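Long-range contacts in Cfl (Pectobacterium brasiliense, PDB 7A9J), which is a coronafacic acid ligase of the ATP-dependent AMP-binding family, probably activating carboxylic acids with ATP before they are joined to an acceptor such as an amine: residues 108-119 against 132-143; 302-313 against 326-336. The protein carries 1 engineered substitution. One frame throughout, in Å; residues are numbered along the deposited sequence.

Along the chain from the N terminus, interaction 1 comes first: the segment 108-119 runs into strand 122-125, the chain turns through helix 127-132, and 132-143 returns to lie beside 108-119, closing a short loop. That loop is complete well before interaction 2 opens, so the two stand in series and neither nest nor cross. In interaction 2, strand 306-311 leads through helix 316-326 to strand 331-335, which pairs parallel with it. Interaction 1 packs helices beside the five-stranded parallel sheet, whereas interaction 2 builds sheet core next to the bound indene acid. Their centres are about 36 Å apart.

Interaction 1: residues 108-119 against 132-143; sequences AKEVKNLIQHSS and ETKQEIESCTML
Ile115 and Cys140 form the tight part of this contact: Ile115 CG2 lies 3.6 Å from Cys140 SG, and the same methyl meets Leu143 CD2 at 3.9 Å. With chi1 at -72°, Ile115 CG2 is anti to the backbone N, while CG1 carries CD1 to Ile137 CG1, the two isoleucines crossing at about a right angle. Nearer the start of both segments, Thr133 CG2 packs against Val111 CG1 at 3.8 Å; Thr133 OG1 bonds back to Arg129 O. Helices 108-117 and 134-138 run nearly parallel, 13° apart with axes 9.0 Å from each other, and pack side by side on the parallel sheet of the AMP-binding region: Tyr123 of strand 122-125 touches Ile115, Ile137 and Leu143. The margin toward solvent is more polar. Lys112 CB meets Glu136 CB, and its extended chain runs on past Glu136 O to Ser139, where NZ makes a weak hydrogen bond of 2.9 Å to OG. That hydroxyl in turn donates to Glu136 O. Ala108 CB sits against the bent Glu136 chain, 3.7 Å from its CD. Exposed Met142 lays its CE methyl 3.7 Å from CB of Ser119, whose positive phi and bonds back into the last turn make a Schellman motif.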
# COMPACT_ATOMS: atom_id res chain seq x y z
N ALA A 108 -5.69 -14.12 16.00
CA ALA A 108 -6.90 -14.95 15.99
C ALA A 108 -8.09 -14.23 16.64
O ALA A 108 -9.22 -14.32 16.14
CB ALA A 108 -6.61 -16.27 16.70
N LYS A 109 -7.86 -13.51 17.73
CA LYS A 109 -8.98 -12.80 18.36
C LYS A 109 -9.46 -11.68 17.45
O LYS A 109 -10.67 -11.43 17.32
CB LYS A 109 -8.58 -12.28 19.77
CG LYS A 109 -7.24 -11.52 19.81
CD LYS A 109 -6.48 -11.64 21.16
CE LYS A 109 -5.23 -10.71 21.23
NZ LYS A 109 -3.95 -11.29 20.72
N GLU A 110 -8.53 -11.06 16.73
CA GLU A 110 -8.91 -9.97 15.84
C GLU A 110 -9.66 -10.47 14.63
O GLU A 110 -10.59 -9.82 14.14
CB GLU A 110 -7.66 -9.21 15.41
CG GLU A 110 -7.17 -8.27 16.55
CD GLU A 110 -5.74 -7.81 16.38
OE1 GLU A 110 -5.04 -8.30 15.47
OE2 GLU A 110 -5.29 -6.94 17.16
N VAL A 111 -9.24 -11.62 14.11
CA VAL A 111 -9.95 -12.24 13.00
C VAL A 111 -11.37 -12.57 13.42
O VAL A 111 -12.33 -12.23 12.72
CB VAL A 111 -9.19 -13.50 12.55
CG1 VAL A 111 -10.10 -14.35 11.60
CG2 VAL A 111 -7.90 -13.10 11.86
N LYS A 112 -11.53 -13.19 14.60
CA LYS A 112 -12.87 -13.48 15.09
C LYS A 112 -13.70 -12.21 15.22
O LYS A 112 -14.86 -12.16 14.79
CB LYS A 112 -12.78 -14.22 16.41
CG LYS A 112 -14.17 -14.50 17.04
CD LYS A 112 -14.13 -15.48 18.21
CE LYS A 112 -15.53 -16.08 18.45
NZ LYS A 112 -15.62 -16.67 19.82
N ASN A 113 -13.11 -11.14 15.77
CA ASN A 113 -13.84 -9.89 15.90
C ASN A 113 -14.36 -9.38 14.55
O ASN A 113 -15.52 -8.95 14.46
CB ASN A 113 -12.98 -8.81 16.55
CG ASN A 113 -13.76 -7.53 16.76
OD1 ASN A 113 -14.79 -7.53 17.42
ND2 ASN A 113 -13.31 -6.44 16.14
N LEU A 114 -13.53 -9.43 13.49
CA LEU A 114 -13.99 -8.97 12.19
C LEU A 114 -15.04 -9.90 11.58
O LEU A 114 -15.96 -9.44 10.90
CB LEU A 114 -12.83 -8.81 11.21
CG LEU A 114 -11.89 -7.67 11.61
CD1 LEU A 114 -11.03 -7.28 10.39
CD2 LEU A 114 -12.63 -6.44 12.18
N ILE A 115 -14.89 -11.21 11.74
CA ILE A 115 -15.92 -12.11 11.22
C ILE A 115 -17.25 -11.78 11.85
O ILE A 115 -18.28 -11.70 11.16
CB ILE A 115 -15.53 -13.57 11.46
CG1 ILE A 115 -14.37 -13.95 10.54
CG2 ILE A 115 -16.72 -14.53 11.21
CD1 ILE A 115 -13.84 -15.36 10.85
N GLN A 116 -17.24 -11.54 13.16
CA GLN A 116 -18.47 -11.24 13.88
C GLN A 116 -18.98 -9.85 13.53
O GLN A 116 -20.16 -9.67 13.21
CB GLN A 116 -18.21 -11.36 15.38
CG GLN A 116 -17.90 -12.78 15.80
CD GLN A 116 -17.85 -12.91 17.30
OE1 GLN A 116 -17.06 -12.24 17.98
NE2 GLN A 116 -18.71 -13.75 17.84
N HIS A 117 -18.09 -8.85 13.58
CA HIS A 117 -18.50 -7.47 13.32
C HIS A 117 -19.08 -7.32 11.91
O HIS A 117 -20.08 -6.62 11.72
CB HIS A 117 -17.32 -6.52 13.51
CG HIS A 117 -17.68 -5.06 13.43
ND1 HIS A 117 -17.67 -4.36 12.24
CD2 HIS A 117 -18.03 -4.17 14.38
CE1 HIS A 117 -17.99 -3.10 12.47
NE2 HIS A 117 -18.22 -2.96 13.76
N SER A 118 -18.44 -7.94 10.92
CA SER A 118 -18.89 -7.87 9.54
C SER A 118 -20.20 -8.62 9.30
O SER A 118 -20.78 -8.49 8.22
CB SER A 118 -17.83 -8.43 8.58
OG SER A 118 -17.70 -9.85 8.70
N SER A 119 -20.68 -9.42 10.27
CA SER A 119 -21.86 -10.26 10.08
C SER A 119 -21.67 -11.20 8.90
O SER A 119 -22.57 -11.43 8.10
CB SER A 119 -23.14 -9.43 9.91
OG SER A 119 -23.43 -8.77 11.12
N GLU A 132 -4.41 -21.78 12.17
CA GLU A 132 -3.95 -20.84 13.21
C GLU A 132 -5.12 -20.22 13.97
O GLU A 132 -4.92 -19.60 15.04
CB GLU A 132 -3.15 -19.72 12.52
CG GLU A 132 -1.70 -20.08 12.23
CD GLU A 132 -1.01 -19.13 11.22
OE1 GLU A 132 -1.62 -18.12 10.76
OE2 GLU A 132 0.17 -19.40 10.89
N THR A 133 -6.32 -20.33 13.43
CA THR A 133 -7.50 -19.58 13.85
C THR A 133 -8.72 -20.49 14.03
O THR A 133 -9.85 -20.00 14.05
CB THR A 133 -7.82 -18.51 12.80
OG1 THR A 133 -6.60 -17.98 12.29
CG2 THR A 133 -8.57 -17.35 13.46
N LYS A 134 -8.50 -21.80 14.11
CA LYS A 134 -9.59 -22.75 13.87
C LYS A 134 -10.70 -22.61 14.91
O LYS A 134 -11.89 -22.55 14.58
CB LYS A 134 -9.03 -24.18 13.91
CG LYS A 134 -10.15 -25.23 13.64
CD LYS A 134 -9.56 -26.54 13.26
CE LYS A 134 -10.67 -27.60 13.06
NZ LYS A 134 -11.44 -28.01 14.27
N GLN A 135 -10.33 -22.59 16.18
CA GLN A 135 -11.34 -22.56 17.23
C GLN A 135 -12.15 -21.28 17.15
O GLN A 135 -13.38 -21.29 17.28
CB GLN A 135 -10.68 -22.71 18.59
CG GLN A 135 -10.22 -24.14 18.84
CD GLN A 135 -9.47 -24.28 20.14
OE1 GLN A 135 -9.15 -23.28 20.80
NE2 GLN A 135 -9.19 -25.53 20.54
N GLU A 136 -11.48 -20.16 16.88
CA GLU A 136 -12.16 -18.88 16.75
C GLU A 136 -13.12 -18.88 15.57
O GLU A 136 -14.29 -18.51 15.69
CB GLU A 136 -11.12 -17.75 16.63
CG GLU A 136 -10.26 -17.54 17.89
CD GLU A 136 -9.13 -18.58 18.08
OE1 GLU A 136 -8.91 -19.43 17.17
OE2 GLU A 136 -8.47 -18.55 19.14
N ILE A 137 -12.65 -19.32 14.40
CA ILE A 137 -13.52 -19.29 13.23
C ILE A 137 -14.73 -20.19 13.46
O ILE A 137 -15.89 -19.79 13.28
CB ILE A 137 -12.72 -19.70 11.98
CG1 ILE A 137 -11.75 -18.59 11.56
CG2 ILE A 137 -13.71 -19.95 10.77
CD1 ILE A 137 -10.57 -19.17 10.79
N GLU A 138 -14.49 -21.39 13.98
CA GLU A 138 -15.58 -22.35 14.12
C GLU A 138 -16.53 -22.00 15.24
O GLU A 138 -17.60 -22.61 15.31
CB GLU A 138 -15.02 -23.76 14.30
CG GLU A 138 -14.32 -24.21 13.01
CD GLU A 138 -13.83 -25.67 13.02
OE1 GLU A 138 -13.45 -26.20 14.10
OE2 GLU A 138 -13.82 -26.30 11.92
N SER A 139 -16.18 -21.05 16.10
CA SER A 139 -17.10 -20.62 17.14
C SER A 139 -17.94 -19.41 16.72
O SER A 139 -18.72 -18.90 17.53
CB SER A 139 -16.32 -20.32 18.42
OG SER A 139 -15.53 -19.15 18.24
N CYS A 140 -17.82 -18.96 15.46
CA CYS A 140 -18.63 -17.86 14.92
C CYS A 140 -19.95 -18.43 14.40
O CYS A 140 -20.02 -18.94 13.29
CB CYS A 140 -17.88 -17.14 13.81
SG CYS A 140 -16.44 -16.18 14.39
N THR A 141 -21.00 -18.33 15.20
CA THR A 141 -22.16 -19.16 14.91
C THR A 141 -22.95 -18.66 13.72
O THR A 141 -23.81 -19.40 13.22
CB THR A 141 -23.08 -19.24 16.12
OG1 THR A 141 -23.53 -17.93 16.46
CG2 THR A 141 -22.33 -19.86 17.28
N MET A 142 -22.68 -17.45 13.25
CA MET A 142 -23.28 -16.95 12.04
C MET A 142 -22.68 -17.57 10.78
O MET A 142 -23.30 -17.48 9.71
CB MET A 142 -23.15 -15.43 12.01
CG MET A 142 -23.97 -14.74 10.98
SD MET A 142 -24.28 -13.01 11.41
CE MET A 142 -25.15 -12.51 9.92
N LEU A 143 -21.52 -18.23 10.87
CA LEU A 143 -20.90 -18.86 9.69
C LEU A 143 -21.66 -20.13 9.30
O LEU A 143 -21.57 -21.15 9.99
CB LEU A 143 -19.44 -19.20 9.95
CG LEU A 143 -18.55 -17.95 10.08
CD1 LEU A 143 -17.11 -18.39 10.33
CD2 LEU A 143 -18.60 -16.99 8.87

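Interaction 2: residues 302-313 against 326-336. With R4Z (6-ethyl-1-oxidanylidene-indene-4-carboxylic acid), chain B.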
# COMPACT_ATOMS: atom_id res chain seq x y z
N LEU A 302 17.30 -4.00 -12.27
CA LEU A 302 15.97 -3.40 -12.22
C LEU A 302 15.88 -2.16 -13.10
O LEU A 302 14.90 -1.41 -12.98
CB LEU A 302 15.59 -3.02 -10.79
CG LEU A 302 15.47 -4.19 -9.81
CD1 LEU A 302 14.94 -3.63 -8.50
CD2 LEU A 302 14.50 -5.22 -10.43
N SER A 303 16.85 -1.94 -14.01
CA SER A 303 16.89 -0.69 -14.77
C SER A 303 15.69 -0.54 -15.71
O SER A 303 15.22 0.58 -15.93
CB SER A 303 18.21 -0.59 -15.57
OG SER A 303 18.35 -1.69 -16.45
N GLU A 304 15.17 -1.64 -16.26
CA GLU A 304 13.99 -1.62 -17.12
C GLU A 304 12.68 -1.85 -16.35
O GLU A 304 11.61 -1.85 -16.96
CB GLU A 304 14.09 -2.69 -18.21
CG GLU A 304 15.16 -2.44 -19.27
CD GLU A 304 14.81 -1.27 -20.16
OE1 GLU A 304 15.75 -0.54 -20.57
OE2 GLU A 304 13.61 -1.06 -20.46
N THR A 305 12.76 -2.07 -15.04
CA THR A 305 11.58 -2.42 -14.25
C THR A 305 10.98 -1.17 -13.63
O THR A 305 11.70 -0.30 -13.13
CB THR A 305 11.96 -3.40 -13.14
OG1 THR A 305 12.66 -4.52 -13.72
CG2 THR A 305 10.67 -3.90 -12.37
N VAL A 306 9.66 -1.07 -13.68
CA VAL A 306 8.96 0.10 -13.13
C VAL A 306 8.56 -0.27 -11.72
O VAL A 306 7.81 -1.23 -11.52
CB VAL A 306 7.73 0.47 -13.98
CG1 VAL A 306 6.92 1.61 -13.29
CG2 VAL A 306 8.17 0.93 -15.35
N CYS A 307 9.06 0.47 -10.74
CA CYS A 307 8.77 0.18 -9.33
C CYS A 307 7.96 1.31 -8.71
O CYS A 307 8.27 2.48 -8.91
CB CYS A 307 10.08 0.01 -8.54
SG CYS A 307 10.99 -1.46 -9.21
N VAL A 308 6.94 0.95 -7.93
CA VAL A 308 5.98 1.91 -7.37
C VAL A 308 5.95 1.70 -5.86
O VAL A 308 5.43 0.68 -5.38
CB VAL A 308 4.57 1.76 -7.98
CG1 VAL A 308 3.63 2.77 -7.29
CG2 VAL A 308 4.59 1.96 -9.53
N ALA A 309 6.40 2.71 -5.11
CA ALA A 309 6.39 2.65 -3.65
C ALA A 309 5.06 3.24 -3.17
O ALA A 309 4.73 4.37 -3.52
CB ALA A 309 7.56 3.48 -3.05
N GLY A 310 4.37 2.53 -2.31
CA GLY A 310 3.00 2.92 -1.98
C GLY A 310 2.85 3.26 -0.52
O GLY A 310 3.33 2.52 0.32
N GLY A 311 2.11 4.36 -0.24
CA GLY A 311 1.70 4.73 1.10
C GLY A 311 0.85 6.00 1.28
O GLY A 311 -0.13 6.28 0.57
N ASP A 312 1.23 6.73 2.34
CA ASP A 312 0.61 7.97 2.79
C ASP A 312 1.68 8.98 3.17
O ASP A 312 1.43 9.91 3.97
CB ASP A 312 -0.36 7.72 3.95
CG ASP A 312 -1.77 7.54 3.47
OD1 ASP A 312 -2.20 8.38 2.64
OD2 ASP A 312 -2.43 6.55 3.90
N SER A 313 2.88 8.80 2.62
CA SER A 313 3.98 9.70 2.82
C SER A 313 4.62 10.06 1.48
O SER A 313 3.97 10.10 0.42
CB SER A 313 5.01 9.06 3.72
OG SER A 313 5.97 10.00 4.16
N PHE A 326 20.11 0.87 -8.54
CA PHE A 326 19.68 0.11 -9.70
C PHE A 326 19.60 0.90 -10.99
O PHE A 326 19.34 0.29 -12.03
CB PHE A 326 18.30 -0.50 -9.43
CG PHE A 326 18.31 -1.45 -8.29
CD1 PHE A 326 18.86 -2.71 -8.44
CD2 PHE A 326 17.79 -1.08 -7.05
CE1 PHE A 326 18.88 -3.60 -7.38
CE2 PHE A 326 17.81 -1.96 -5.99
CZ PHE A 326 18.36 -3.21 -6.15
N GLY A 327 19.76 2.22 -10.96
CA GLY A 327 19.46 2.98 -12.16
C GLY A 327 18.01 2.94 -12.58
O GLY A 327 17.70 3.16 -13.76
N SER A 328 17.10 2.61 -11.67
CA SER A 328 15.67 2.54 -11.95
C SER A 328 15.05 3.79 -11.35
O SER A 328 15.56 4.34 -10.36
CB SER A 328 15.06 1.26 -11.36
OG SER A 328 13.65 1.08 -11.60
N HIS A 329 13.92 4.22 -11.93
CA HIS A 329 13.35 5.54 -11.63
C HIS A 329 12.09 5.29 -10.82
O HIS A 329 11.04 4.96 -11.38
CB HIS A 329 13.05 6.29 -12.91
CG HIS A 329 14.23 6.38 -13.83
ND1 HIS A 329 15.04 7.49 -13.87
CD2 HIS A 329 14.77 5.48 -14.70
CE1 HIS A 329 16.01 7.30 -14.75
NE2 HIS A 329 15.86 6.09 -15.28
N LEU A 330 12.22 5.35 -9.49
CA LEU A 330 11.12 4.98 -8.61
C LEU A 330 9.91 5.88 -8.81
O LEU A 330 10.04 7.09 -9.08
CB LEU A 330 11.58 5.06 -7.14
CG LEU A 330 10.62 4.44 -6.10
CD1 LEU A 330 10.53 2.89 -6.23
CD2 LEU A 330 11.19 4.81 -4.70
N GLN A 331 8.74 5.29 -8.65
CA GLN A 331 7.47 5.99 -8.71
C GLN A 331 6.84 5.87 -7.34
O GLN A 331 7.21 4.99 -6.56
CB GLN A 331 6.56 5.38 -9.80
CG GLN A 331 7.29 5.39 -11.14
CD GLN A 331 6.38 5.01 -12.32
OE1 GLN A 331 5.23 4.66 -12.11
NE2 GLN A 331 6.87 5.19 -13.52
N SER A 332 5.81 6.65 -7.10
CA SER A 332 5.09 6.43 -5.85
C SER A 332 3.60 6.61 -6.07
O SER A 332 3.15 7.28 -6.99
CB SER A 332 5.58 7.39 -4.70
OG SER A 332 5.43 8.75 -5.09
N SER A 333 2.85 6.00 -5.15
CA SER A 333 1.41 6.08 -5.17
C SER A 333 0.97 6.45 -3.76
O SER A 333 1.57 6.02 -2.78
CB SER A 333 0.82 4.70 -5.65
OG SER A 333 -0.60 4.80 -5.74
N TYR A 334 0.00 7.32 -3.67
CA TYR A 334 -0.43 7.84 -2.39
C TYR A 334 -1.93 7.64 -2.34
O TYR A 334 -2.64 8.13 -3.21
CB TYR A 334 -0.07 9.31 -2.29
CG TYR A 334 -0.56 10.11 -1.09
CD1 TYR A 334 -1.87 10.57 -1.01
CD2 TYR A 334 0.33 10.49 -0.09
CE1 TYR A 334 -2.28 11.40 0.07
CE2 TYR A 334 -0.10 11.26 1.00
CZ TYR A 334 -1.39 11.74 1.05
OH TYR A 334 -1.80 12.56 2.14
N GLY A 335 -2.42 6.95 -1.33
CA GLY A 335 -3.85 6.70 -1.30
C GLY A 335 -4.20 5.97 -0.03
O GLY A 335 -3.34 5.60 0.77
N GLN A 336 -5.51 5.80 0.15
CA GLN A 336 -5.96 5.08 1.34
C GLN A 336 -7.37 4.55 1.09
O GLN A 336 -8.09 5.02 0.21
CB GLN A 336 -5.94 5.98 2.59
CG GLN A 336 -6.85 7.17 2.49
CD GLN A 336 -6.63 8.14 3.67
OE1 GLN A 336 -5.85 9.08 3.57
NE2 GLN A 336 -7.29 7.88 4.79
C13 R4Z B . -6.50 2.19 -1.01
C15 R4Z B . -4.24 2.97 -1.84
C02 R4Z B . -1.83 3.62 -2.59
C03 R4Z B . -0.51 3.44 -2.19
C04 R4Z B . -0.59 2.72 -0.85
C05 R4Z B . -2.86 3.04 -1.76
C06 R4Z B . -2.18 2.44 -0.67
C07 R4Z B . -2.93 1.78 0.29
C08 R4Z B . -2.22 1.12 1.48
C11 R4Z B . -4.32 1.68 0.18
C12 R4Z B . -5.00 2.28 -0.89
C14 R4Z B . -6.93 0.80 -1.55
O01 R4Z B . -2.10 4.23 -3.59
O09 R4Z B . -2.88 0.29 2.17
O10 R4Z B . -1.02 1.39 1.80
O HOH W 1 19.52 -2.33 -11.72
O HOH W 2 12.39 2.70 -14.01
O HOH W 3 11.23 2.13 -10.96
O HOH W 4 -2.98 4.07 3.09
O HOH W 5 3.49 8.67 -1.78
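Ser333 and Gly310 face each other across parallel strands 306-311 and 331-335, where the sheet meets the bound 6-ethyl-1-oxidanylidene-indene-4-carboxylic acid. From Ser333, CB rests 3.8 Å from Val308 CG1; OG, anti to the backbone N (chi1 -177°), reaches the ligand and donates a 2.7 Å hydrogen bond to the ketone O01. Gly310 and Gly311 bring bare backbone to the indene ring, Gly310 C lying 3.5 Å from ligand C04. Five backbone bonds join the strands in parallel register, from Gln331 N to Cys307 O through Gly335 N to Gly311 O. On the Val308 face, Val306 CG1 packs 3.6 Å from Gln331 CD, whose OE1 bonds to Tyr345. Beyond Gly311, in one of two conformers of Asp312, and so only tentatively, OD1 stands over one face of the Tyr334 ring, offset toward its rim, with the carboxylate and ring planes 89° apart; Tyr334 OH bonds to Asp408. In that conformer a water donates to both Asp312 OD2 and Gly335 O, bridging two acceptors that cannot bond each other. At the other end, Leu302 CD1 sits over the centre of the Phe326 ring, 3.9 Å from its centroid, in a CH-pi contact. Strand 306-311 also pairs with strand 278-281, and strand 331-335 with the antiparallel strand 342-346, while helix 316-326 completes the beta-alpha-beta crossover and helix 283-294 packs on Cys307 and Phe326.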